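Local coordinates for protein APL1 (Anopheles gambiae, PDB 3O6N) that is a leucine-rich repeat protein that probably acts, in complex with the related protein LRIM1, in regulating complement-like immunity of the mosquito, at residues Q47-F52 against V71-L76; L64-R69 against F89-T94; R312-F317 against K334-H339. All coordinates share one frame; numbering follows the deposited sequence. Where two conformers were deposited one is given.

Contact 1. Residues Q47-F52 against V71-L76; sequences QKIVTF and VELLNL
Lys48, Val50, Leu73 and Asn75 join two neighbouring parallel strands, 49-52 and 73-75, whose directions differ by 4°. Pairing starts at Lys48 O, which is gripped by two amides: Leu73 N, 3.0 Å from Lys48 O, comes nearly in line with the carbonyl, whereas Glu72 N, at 2.8 Å from the same oxygen, sits in the carbonyl plane on a lone pair, with a C=O...N angle of 133°. Val50 then bonds through both its polar backbone atoms, Val50 N to Leu73 O and Asn75 N to Val50 O (2.8 Å). Beyond this a water takes over, accepting from Phe52 N and donating to Asn75 O.

Parallel strands stacked one from each successive coil, together with the LxxLxL spacing, mark a leucine-rich repeat solenoid. Val71, Leu74 and Leu76 hold the three apolar positions of that signature, the first being valine here. Val50 and Leu74 share one side of the strands, Ile49 and Leu73 the other.

Apolar contact is closest among the buried groups. Val50 lies alongside Leu74, its CG1 3.7 Å from Leu74 CD1. The other Val50 branch, CG2, is anti to the carbonyl carbon and meets Val71 CG2, the two valines crossing at about a right angle. Phe52 presents CE2 to Leu76 CD2 at 3.6 Å, and helix 63-67 covers this layer through Leu64 and Leu65. On the other side, Ile49 CG2 approaches Leu73 CB at 4.2 Å.

Charged and polar side chains also run side by side. Lys48 and Glu72 are both extended, and the aliphatic part of the lysine follows the glutamate, with Lys48 CD 3.6 Å from Glu72 OE2; the salt bridge from NZ to OE2 is long. Thr51 OG1 rests against Asn75 CB, while Asn75 OD1 turns to Asn77 N.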
loop_
_atom_site.group_PDB
_atom_site.type_symbol
_atom_site.label_atom_id
_atom_site.label_comp_id
_atom_site.label_asym_id
_atom_site.label_seq_id
_atom_site.Cartn_x
_atom_site.Cartn_y
_atom_site.Cartn_z
ATOM N N GLN A 47 -0.956 -33.585 15.013
ATOM C CA GLN A 47 -1.101 -32.840 13.767
ATOM C C GLN A 47 -0.427 -31.469 13.849
ATOM O O GLN A 47 -0.466 -30.801 14.884
ATOM C CB GLN A 47 -2.576 -32.704 13.379
ATOM C CG GLN A 47 -3.227 -34.005 12.909
ATOM C CD GLN A 47 -3.685 -34.897 14.053
ATOM O OE1 GLN A 47 -3.846 -34.447 15.187
ATOM N NE2 GLN A 47 -3.900 -36.173 13.754
ATOM N N LYS A 48 0.191 -31.057 12.747
ATOM C CA LYS A 48 0.962 -29.819 12.712
ATOM C C LYS A 48 0.235 -28.697 11.976
ATOM O O LYS A 48 0.528 -27.520 12.183
ATOM C CB LYS A 48 2.325 -30.066 12.062
ATOM C CG LYS A 48 3.197 -31.066 12.803
ATOM C CD LYS A 48 4.541 -31.231 12.111
ATOM C CE LYS A 48 5.495 -32.071 12.942
ATOM N NZ LYS A 48 6.852 -32.125 12.329
ATOM N N ILE A 49 -0.705 -29.065 11.113
ATOM C CA ILE A 49 -1.447 -28.084 10.326
ATOM C C ILE A 49 -2.928 -28.171 10.669
ATOM O O ILE A 49 -3.566 -29.200 10.450
ATOM C CB ILE A 49 -1.261 -28.306 8.812
ATOM C CG1 ILE A 49 0.153 -28.811 8.504
ATOM C CG2 ILE A 49 -1.566 -27.031 8.044
ATOM C CD1 ILE A 49 1.251 -27.854 8.891
ATOM N N VAL A 50 -3.474 -27.092 11.215
ATOM C CA VAL A 50 -4.841 -27.122 11.711
ATOM C C VAL A 50 -5.715 -26.064 11.060
ATOM O O VAL A 50 -5.389 -24.878 11.077
ATOM C CB VAL A 50 -4.890 -26.926 13.239
ATOM C CG1 VAL A 50 -6.329 -26.759 13.707
ATOM C CG2 VAL A 50 -4.219 -28.095 13.938
ATOM N N THR A 51 -6.828 -26.501 10.485
ATOM C CA THR A 51 -7.803 -25.573 9.936
ATOM C C THR A 51 -9.222 -26.035 10.241
ATOM O O THR A 51 -9.440 -27.171 10.661
ATOM C CB THR A 51 -7.635 -25.394 8.413
ATOM O OG1 THR A 51 -8.330 -24.215 8.001
ATOM C CG2 THR A 51 -8.195 -26.591 7.674
ATOM N N PHE A 52 -10.180 -25.140 10.033
ATOM C CA PHE A 52 -11.578 -25.422 10.317
ATOM C C PHE A 52 -12.423 -25.229 9.069
ATOM O O PHE A 52 -12.130 -24.368 8.239
ATOM C CB PHE A 52 -12.087 -24.496 11.421
ATOM C CG PHE A 52 -11.479 -24.767 12.764
ATOM C CD1 PHE A 52 -12.219 -25.380 13.761
ATOM C CD2 PHE A 52 -10.163 -24.425 13.026
ATOM C CE1 PHE A 52 -11.660 -25.637 15.000
ATOM C CE2 PHE A 52 -9.599 -24.682 14.262
ATOM C CZ PHE A 52 -10.349 -25.288 15.249
ATOM N N VAL A 71 1.077 -28.027 17.087
ATOM C CA VAL A 71 0.623 -27.250 15.940
ATOM C C VAL A 71 1.696 -26.262 15.486
ATOM O O VAL A 71 2.284 -25.552 16.301
ATOM C CB VAL A 71 -0.673 -26.476 16.260
ATOM C CG1 VAL A 71 -1.117 -25.657 15.055
ATOM C CG2 VAL A 71 -1.777 -27.438 16.692
ATOM N N GLU A 72 1.951 -26.231 14.183
ATOM C CA GLU A 72 2.933 -25.313 13.616
ATOM C C GLU A 72 2.237 -24.216 12.822
ATOM O O GLU A 72 2.673 -23.065 12.822
ATOM C CB GLU A 72 3.926 -26.066 12.728
ATOM C CG GLU A 72 4.744 -27.108 13.475
ATOM C CD GLU A 72 5.765 -27.795 12.591
ATOM O OE1 GLU A 72 5.678 -27.649 11.353
ATOM O OE2 GLU A 72 6.656 -28.481 13.136
ATOM N N LEU A 73 1.151 -24.586 12.152
ATOM C CA LEU A 73 0.336 -23.635 11.408
ATOM C C LEU A 73 -1.114 -23.730 11.866
ATOM O O LEU A 73 -1.765 -24.759 11.690
ATOM C CB LEU A 73 0.433 -23.904 9.905
ATOM C CG LEU A 73 -0.149 -22.854 8.952
ATOM C CD1 LEU A 73 0.400 -23.048 7.547
ATOM C CD2 LEU A 73 -1.673 -22.875 8.946
ATOM N N LEU A 74 -1.614 -22.654 12.461
ATOM C CA LEU A 74 -2.984 -22.625 12.953
ATOM C C LEU A 74 -3.816 -21.616 12.165
ATOM O O LEU A 74 -3.557 -20.411 12.202
ATOM C CB LEU A 74 -3.012 -22.294 14.445
ATOM C CG LEU A 74 -4.382 -22.205 15.118
ATOM C CD1 LEU A 74 -5.106 -23.541 15.045
ATOM C CD2 LEU A 74 -4.234 -21.756 16.559
ATOM N N ASN A 75 -4.812 -22.118 11.448
ATOM C CA ASN A 75 -5.677 -21.267 10.645
ATOM C C ASN A 75 -7.030 -21.049 11.319
ATOM O O ASN A 75 -7.907 -21.912 11.270
ATOM C CB ASN A 75 -5.860 -21.870 9.252
ATOM C CG ASN A 75 -6.567 -20.930 8.297
ATOM O OD1 ASN A 75 -7.225 -19.981 8.721
ATOM N ND2 ASN A 75 -6.439 -21.194 7.000
ATOM N N LEU A 76 -7.187 -19.893 11.955
ATOM C CA LEU A 76 -8.448 -19.527 12.585
ATOM C C LEU A 76 -9.140 -18.396 11.823
ATOM O O LEU A 76 -9.922 -17.636 12.395
ATOM C CB LEU A 76 -8.222 -19.122 14.042
ATOM C CG LEU A 76 -7.525 -20.177 14.909
ATOM C CD1 LEU A 76 -7.137 -19.608 16.263
ATOM C CD2 LEU A 76 -8.408 -21.409 15.071
HETATM O O HOH W 1 -9.772 -22.323 9.345
#

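Contact 2. Residues L64-R69 against F89-T94; sequences LLDSFR and FAYAHT
The guanidinium of Arg69 lies flat on the Tyr91 ring, the planes 22° apart and the centres 3.8 Å from each other. Tyr91 CE1 is over the middle of the guanidinium; seen from the ring, Arg69 NH2 lies above the same stacked face, displaced toward the rim. This is a cation-pi contact, with Arg69 CZ 32° off the ring normal. The edge of the guanidinium is taken by Asp66 C, and that of the tyrosine ring by a water.

Arg69 is extended from CG to NE, which brings NE alongside Tyr91. The plane beyond it is held by the stack and by a bond within its own segment: Arg69 NE donates to Asp66 O at 2.9 Å, approaching from above the carbonyl plane. The Asp66 carboxylate, turned 79° to the ring, brings OD1 to 3.3 Å from Tyr91 CD2. The water bridges this carboxylate to the backbone of the turn, donating to Asp66 OD1 and accepting from Tyr91 N at 3.0 Å.

Deeper in, Leu65 points toward the opposing segment. Its CD1 touches Phe89 CD1 at 3.6 Å and Ala92 CB at 4.0 Å, while Ala92 CB also sits in plane at the edge of the Phe89 ring. Leu74 of strand 73-75 touches both Leu65 and Phe89. Thr94 OG1, near Arg69 O, is hydrogen-bonded to Val71 O.

With a buried apolar side and a cation-pi stack on the more exposed one, helix 63-67 and the residues just after it pack against the type I turn Phe89-Ala92, an arrangement that belongs to the convex, non-strand side of a leucine-rich repeat solenoid, where short helices and turns of successive coils abut.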
loop_
_atom_site.group_PDB
_atom_site.type_symbol
_atom_site.label_atom_id
_atom_site.label_comp_id
_atom_site.label_asym_id
_atom_site.label_seq_id
_atom_site.Cartn_x
_atom_site.Cartn_y
_atom_site.Cartn_z
ATOM N N LEU A 64 -8.525 -26.200 22.720
ATOM C CA LEU A 64 -7.977 -26.546 21.412
ATOM C C LEU A 64 -6.485 -26.848 21.484
ATOM O O LEU A 64 -6.054 -27.952 21.159
ATOM C CB LEU A 64 -8.240 -25.430 20.394
ATOM C CG LEU A 64 -7.572 -25.608 19.030
ATOM C CD1 LEU A 64 -8.009 -26.912 18.367
ATOM C CD2 LEU A 64 -7.869 -24.415 18.132
ATOM N N LEU A 65 -5.701 -25.862 21.911
ATOM C CA LEU A 65 -4.252 -26.021 21.986
ATOM C C LEU A 65 -3.795 -26.737 23.257
ATOM O O LEU A 65 -2.632 -27.124 23.375
ATOM C CB LEU A 65 -3.551 -24.668 21.839
ATOM C CG LEU A 65 -3.754 -24.021 20.469
ATOM C CD1 LEU A 65 -3.170 -22.608 20.423
ATOM C CD2 LEU A 65 -3.155 -24.893 19.367
ATOM N N ASP A 66 -4.706 -26.911 24.207
ATOM C CA ASP A 66 -4.409 -27.744 25.367
ATOM C C ASP A 66 -4.317 -29.204 24.933
ATOM O O ASP A 66 -3.597 -29.996 25.540
ATOM C CB ASP A 66 -5.474 -27.575 26.452
ATOM C CG ASP A 66 -5.259 -26.330 27.294
ATOM O OD1 ASP A 66 -4.421 -25.485 26.912
ATOM O OD2 ASP A 66 -5.932 -26.193 28.339
ATOM N N SER A 67 -5.044 -29.543 23.871
ATOM C CA SER A 67 -5.088 -30.907 23.352
ATOM C C SER A 67 -4.162 -31.101 22.156
ATOM O O SER A 67 -3.599 -32.177 21.970
ATOM C CB SER A 67 -6.517 -31.289 22.962
ATOM O OG SER A 67 -7.362 -31.312 24.096
ATOM N N PHE A 68 -4.020 -30.061 21.341
ATOM C CA PHE A 68 -3.121 -30.106 20.195
ATOM C C PHE A 68 -1.894 -29.246 20.466
ATOM O O PHE A 68 -1.919 -28.035 20.257
ATOM C CB PHE A 68 -3.847 -29.634 18.934
ATOM C CG PHE A 68 -4.866 -30.613 18.427
ATOM C CD1 PHE A 68 -4.643 -31.320 17.255
ATOM C CD2 PHE A 68 -6.039 -30.844 19.130
ATOM C CE1 PHE A 68 -5.578 -32.233 16.788
ATOM C CE2 PHE A 68 -6.976 -31.755 18.670
ATOM C CZ PHE A 68 -6.745 -32.449 17.497
ATOM N N ARG A 69 -0.822 -29.881 20.935
ATOM C CA ARG A 69 0.353 -29.155 21.412
ATOM C C ARG A 69 1.548 -29.195 20.459
ATOM O O ARG A 69 2.658 -28.818 20.836
ATOM C CB ARG A 69 0.774 -29.677 22.788
ATOM C CG ARG A 69 -0.326 -29.600 23.835
ATOM C CD ARG A 69 0.214 -29.908 25.218
ATOM N NE ARG A 69 -0.827 -29.858 26.238
ATOM C CZ ARG A 69 -0.640 -30.202 27.508
ATOM N NH1 ARG A 69 0.552 -30.620 27.913
ATOM N NH2 ARG A 69 -1.643 -30.129 28.373
ATOM N N PHE A 89 -3.468 -19.599 24.252
ATOM C CA PHE A 89 -2.166 -19.894 23.660
ATOM C C PHE A 89 -1.088 -20.253 24.685
ATOM O O PHE A 89 0.102 -20.026 24.453
ATOM C CB PHE A 89 -1.707 -18.732 22.772
ATOM C CG PHE A 89 -2.552 -18.544 21.542
ATOM C CD1 PHE A 89 -2.216 -19.169 20.352
ATOM C CD2 PHE A 89 -3.687 -17.751 21.578
ATOM C CE1 PHE A 89 -2.994 -19.003 19.217
ATOM C CE2 PHE A 89 -4.471 -17.577 20.446
ATOM C CZ PHE A 89 -4.122 -18.204 19.265
ATOM N N ALA A 90 -1.509 -20.832 25.803
ATOM C CA ALA A 90 -0.577 -21.252 26.848
ATOM C C ALA A 90 0.370 -22.355 26.367
ATOM O O ALA A 90 1.567 -22.324 26.656
ATOM C CB ALA A 90 -1.341 -21.708 28.089
ATOM N N TYR A 91 -0.170 -23.322 25.628
ATOM C CA TYR A 91 0.627 -24.429 25.103
ATOM C C TYR A 91 0.872 -24.294 23.602
ATOM O O TYR A 91 0.795 -25.276 22.866
ATOM C CB TYR A 91 -0.070 -25.766 25.378
ATOM C CG TYR A 91 -0.170 -26.134 26.842
ATOM C CD1 TYR A 91 0.734 -27.016 27.419
ATOM C CD2 TYR A 91 -1.171 -25.603 27.646
ATOM C CE1 TYR A 91 0.646 -27.358 28.756
ATOM C CE2 TYR A 91 -1.267 -25.938 28.983
ATOM C CZ TYR A 91 -0.357 -26.817 29.533
ATOM O OH TYR A 91 -0.448 -27.154 30.864
ATOM N N ALA A 92 1.171 -23.082 23.148
ATOM C CA ALA A 92 1.321 -22.832 21.719
ATOM C C ALA A 92 2.784 -22.714 21.301
ATOM O O ALA A 92 3.091 -22.146 20.256
ATOM C CB ALA A 92 0.555 -21.577 21.325
ATOM N N HIS A 93 3.676 -23.274 22.115
ATOM C CA HIS A 93 5.122 -23.114 21.936
ATOM C C HIS A 93 5.663 -23.505 20.557
ATOM O O HIS A 93 6.728 -23.041 20.154
ATOM C CB HIS A 93 5.879 -23.890 23.020
ATOM C CG HIS A 93 5.571 -23.437 24.414
ATOM N ND1 HIS A 93 6.057 -22.260 24.938
ATOM C CD2 HIS A 93 4.827 -24.007 25.392
ATOM C CE1 HIS A 93 5.627 -22.121 26.180
ATOM N NE2 HIS A 93 4.878 -23.168 26.479
ATOM N N THR A 94 4.939 -24.355 19.840
ATOM C CA THR A 94 5.418 -24.845 18.551
ATOM C C THR A 94 4.867 -24.063 17.353
ATOM O O THR A 94 5.300 -24.274 16.220
ATOM C CB THR A 94 5.092 -26.339 18.359
ATOM O OG1 THR A 94 3.675 -26.532 18.428
ATOM C CG2 THR A 94 5.776 -27.186 19.432
HETATM O O HOH W 2 -3.089 -23.643 25.160
#

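Contact 3. Residues R312-F317 against K334-H339; sequences RNQPQF and KLSTHH
Gln314 reaches across the backbone of Lys334 to Ser336, its CG packed on Lys334 O at 3.4 Å. CG is anti to the backbone N (chi1 -179°), which sends it over that oxygen; the extended chain brings CD onward, and the amide lies with OE1 on Lys334 and NE2 at Ser336. OE1 rests on Lys334 CB at 3.6 Å. NE2 stands 2.8 Å from Ser336 OG and donates to it, but the N-H...O angle of 127° makes the bond weak although the distance is short. Ser336 N is also near NE2, yet both are donors and do not pair.

The apolar part is slight. Phe317 CB meets Leu335 CD2 at 4.0 Å, and the other leucine methyl, CD1, stands over the centre of the His339 ring. Within its own segment the Phe317 ring carries Asn313 CB over one face, toward the rim. Helix 314-317, with Asn313 at its N-cap position, thus faces the bend leading into the type I turn Ser336-His339, ahead of strand 343-345 near the C-terminal end of the repeat solenoid.

A stronger polar tie lies outside the two segments, where Ser336 OG bonds to Asp318 OD2. A hydroxyl engaged with that carboxylate could well offer its oxygen to Gln314, which suggests that Asp318 orients Ser336 as an acceptor and that the glutamine bond is the secondary one.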
loop_
_atom_site.group_PDB
_atom_site.type_symbol
_atom_site.label_atom_id
_atom_site.label_comp_id
_atom_site.label_asym_id
_atom_site.label_seq_id
_atom_site.Cartn_x
_atom_site.Cartn_y
_atom_site.Cartn_z
ATOM N N ARG A 312 8.192 23.391 -23.851
ATOM C CA ARG A 312 9.636 23.269 -23.674
ATOM C C ARG A 312 10.046 21.891 -23.154
ATOM O O ARG A 312 11.220 21.530 -23.195
ATOM C CB ARG A 312 10.173 24.375 -22.762
ATOM C CG ARG A 312 10.161 25.741 -23.411
ATOM C CD ARG A 312 10.690 26.811 -22.470
ATOM N NE ARG A 312 10.793 28.106 -23.137
ATOM C CZ ARG A 312 11.214 29.219 -22.544
ATOM N NH1 ARG A 312 11.561 29.192 -21.263
ATOM N NH2 ARG A 312 11.284 30.355 -23.227
ATOM N N ASN A 313 9.073 21.118 -22.684
ATOM C CA ASN A 313 9.353 19.789 -22.152
ATOM C C ASN A 313 9.497 18.723 -23.235
ATOM O O ASN A 313 9.594 17.535 -22.933
ATOM C CB ASN A 313 8.279 19.377 -21.145
ATOM C CG ASN A 313 8.394 20.131 -19.836
ATOM O OD1 ASN A 313 9.167 19.752 -18.948
ATOM N ND2 ASN A 313 7.627 21.209 -19.708
ATOM N N GLN A 314 9.513 19.155 -24.493
ATOM C CA GLN A 314 9.631 18.242 -25.628
ATOM C C GLN A 314 10.646 17.105 -25.453
ATOM O O GLN A 314 10.324 15.950 -25.717
ATOM C CB GLN A 314 9.932 19.012 -26.918
ATOM C CG GLN A 314 10.043 18.115 -28.139
ATOM C CD GLN A 314 10.203 18.891 -29.429
ATOM O OE1 GLN A 314 10.192 20.124 -29.436
ATOM N NE2 GLN A 314 10.358 18.170 -30.531
ATOM N N PRO A 315 11.880 17.429 -25.029
ATOM C CA PRO A 315 12.895 16.375 -24.902
ATOM C C PRO A 315 12.497 15.278 -23.918
ATOM O O PRO A 315 12.882 14.125 -24.107
ATOM C CB PRO A 315 14.138 17.130 -24.399
ATOM C CG PRO A 315 13.630 18.447 -23.898
ATOM C CD PRO A 315 12.434 18.763 -24.742
ATOM N N GLN A 316 11.744 15.630 -22.880
ATOM C CA GLN A 316 11.238 14.630 -21.946
ATOM C C GLN A 316 10.095 13.838 -22.582
ATOM O O GLN A 316 10.066 12.608 -22.513
ATOM C CB GLN A 316 10.766 15.285 -20.643
ATOM C CG GLN A 316 10.230 14.296 -19.617
ATOM C CD GLN A 316 11.308 13.377 -19.071
ATOM O OE1 GLN A 316 11.914 13.663 -18.040
ATOM N NE2 GLN A 316 11.551 12.266 -19.760
ATOM N N PHE A 317 9.158 14.555 -23.196
ATOM C CA PHE A 317 7.991 13.935 -23.826
ATOM C C PHE A 317 8.373 12.973 -24.951
ATOM O O PHE A 317 7.742 11.931 -25.127
ATOM C CB PHE A 317 7.052 15.005 -24.392
ATOM C CG PHE A 317 6.431 15.900 -23.349
ATOM C CD1 PHE A 317 6.325 15.496 -22.032
ATOM C CD2 PHE A 317 5.949 17.154 -23.701
ATOM C CE1 PHE A 317 5.749 16.324 -21.078
ATOM C CE2 PHE A 317 5.374 17.986 -22.756
ATOM C CZ PHE A 317 5.270 17.567 -21.441
ATOM N N LYS A 334 4.669 20.149 -28.621
ATOM C CA LYS A 334 5.539 19.812 -29.741
ATOM C C LYS A 334 6.166 18.440 -29.543
ATOM O O LYS A 334 6.661 18.126 -28.462
ATOM C CB LYS A 334 6.654 20.850 -29.894
ATOM C CG LYS A 334 6.219 22.182 -30.467
ATOM C CD LYS A 334 7.421 23.108 -30.611
ATOM C CE LYS A 334 7.039 24.436 -31.242
ATOM N NZ LYS A 334 8.215 25.345 -31.325
ATOM N N LEU A 335 6.147 17.629 -30.594
ATOM C CA LEU A 335 6.787 16.322 -30.567
ATOM C C LEU A 335 7.701 16.181 -31.778
ATOM O O LEU A 335 7.393 16.685 -32.859
ATOM C CB LEU A 335 5.741 15.203 -30.577
ATOM C CG LEU A 335 4.821 15.035 -29.363
ATOM C CD1 LEU A 335 3.815 13.924 -29.624
ATOM C CD2 LEU A 335 5.621 14.740 -28.100
ATOM N N SER A 336 8.827 15.502 -31.592
ATOM C CA SER A 336 9.744 15.222 -32.690
ATOM C C SER A 336 9.178 14.120 -33.574
ATOM O O SER A 336 8.324 13.347 -33.141
ATOM C CB SER A 336 11.109 14.793 -32.152
ATOM O OG SER A 336 11.717 15.836 -31.408
ATOM N N THR A 337 9.668 14.043 -34.806
ATOM C CA THR A 337 9.213 13.033 -35.750
ATOM C C THR A 337 9.437 11.627 -35.199
ATOM O O THR A 337 8.693 10.698 -35.516
ATOM C CB THR A 337 9.948 13.166 -37.101
ATOM O OG1 THR A 337 9.853 14.519 -37.565
ATOM C CG2 THR A 337 9.334 12.238 -38.137
ATOM N N HIS A 338 10.454 11.485 -34.357
ATOM C CA HIS A 338 10.876 10.177 -33.866
ATOM C C HIS A 338 10.430 9.877 -32.434
ATOM O O HIS A 338 10.992 8.996 -31.780
ATOM C CB HIS A 338 12.397 10.067 -33.951
ATOM C CG HIS A 338 13.119 11.118 -33.163
ATOM N ND1 HIS A 338 13.271 11.049 -31.796
ATOM C CD2 HIS A 338 13.718 12.269 -33.554
ATOM C CE1 HIS A 338 13.940 12.111 -31.376
ATOM N NE2 HIS A 338 14.222 12.865 -32.422
ATOM N N HIS A 339 9.425 10.599 -31.944
ATOM C CA HIS A 339 8.938 10.373 -30.585
ATOM C C HIS A 339 8.437 8.939 -30.435
ATOM O O HIS A 339 8.072 8.294 -31.419
ATOM C CB HIS A 339 7.820 11.356 -30.239
ATOM C CG HIS A 339 6.524 11.053 -30.925
ATOM N ND1 HIS A 339 5.616 10.147 -30.427
ATOM C CD2 HIS A 339 5.995 11.523 -32.081
ATOM C CE1 HIS A 339 4.575 10.077 -31.241
ATOM N NE2 HIS A 339 4.781 10.900 -32.250
#

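In the fold
From the N terminus, contact 1 comes first: 47-52 pairs with 71-76, closing a loop that holds helix 63-67. Contact 2 opens inside that loop, at 64-69, and closes beyond it, at 89-94, so the two cross along the chain. They also touch, through the bond of Thr94 OG1 to Val71 O and the packing of Leu65 on Val71, tying adjoining strands to the helix-and-turn side of the N-terminal coils. Contact 3 follows in series, closing a short loop between 312-317 and 334-339 around strand 322-324. It lies on the opposite side of the chain's centre, its centre about 59 Å from that of contact 1, at the other end of the solenoid.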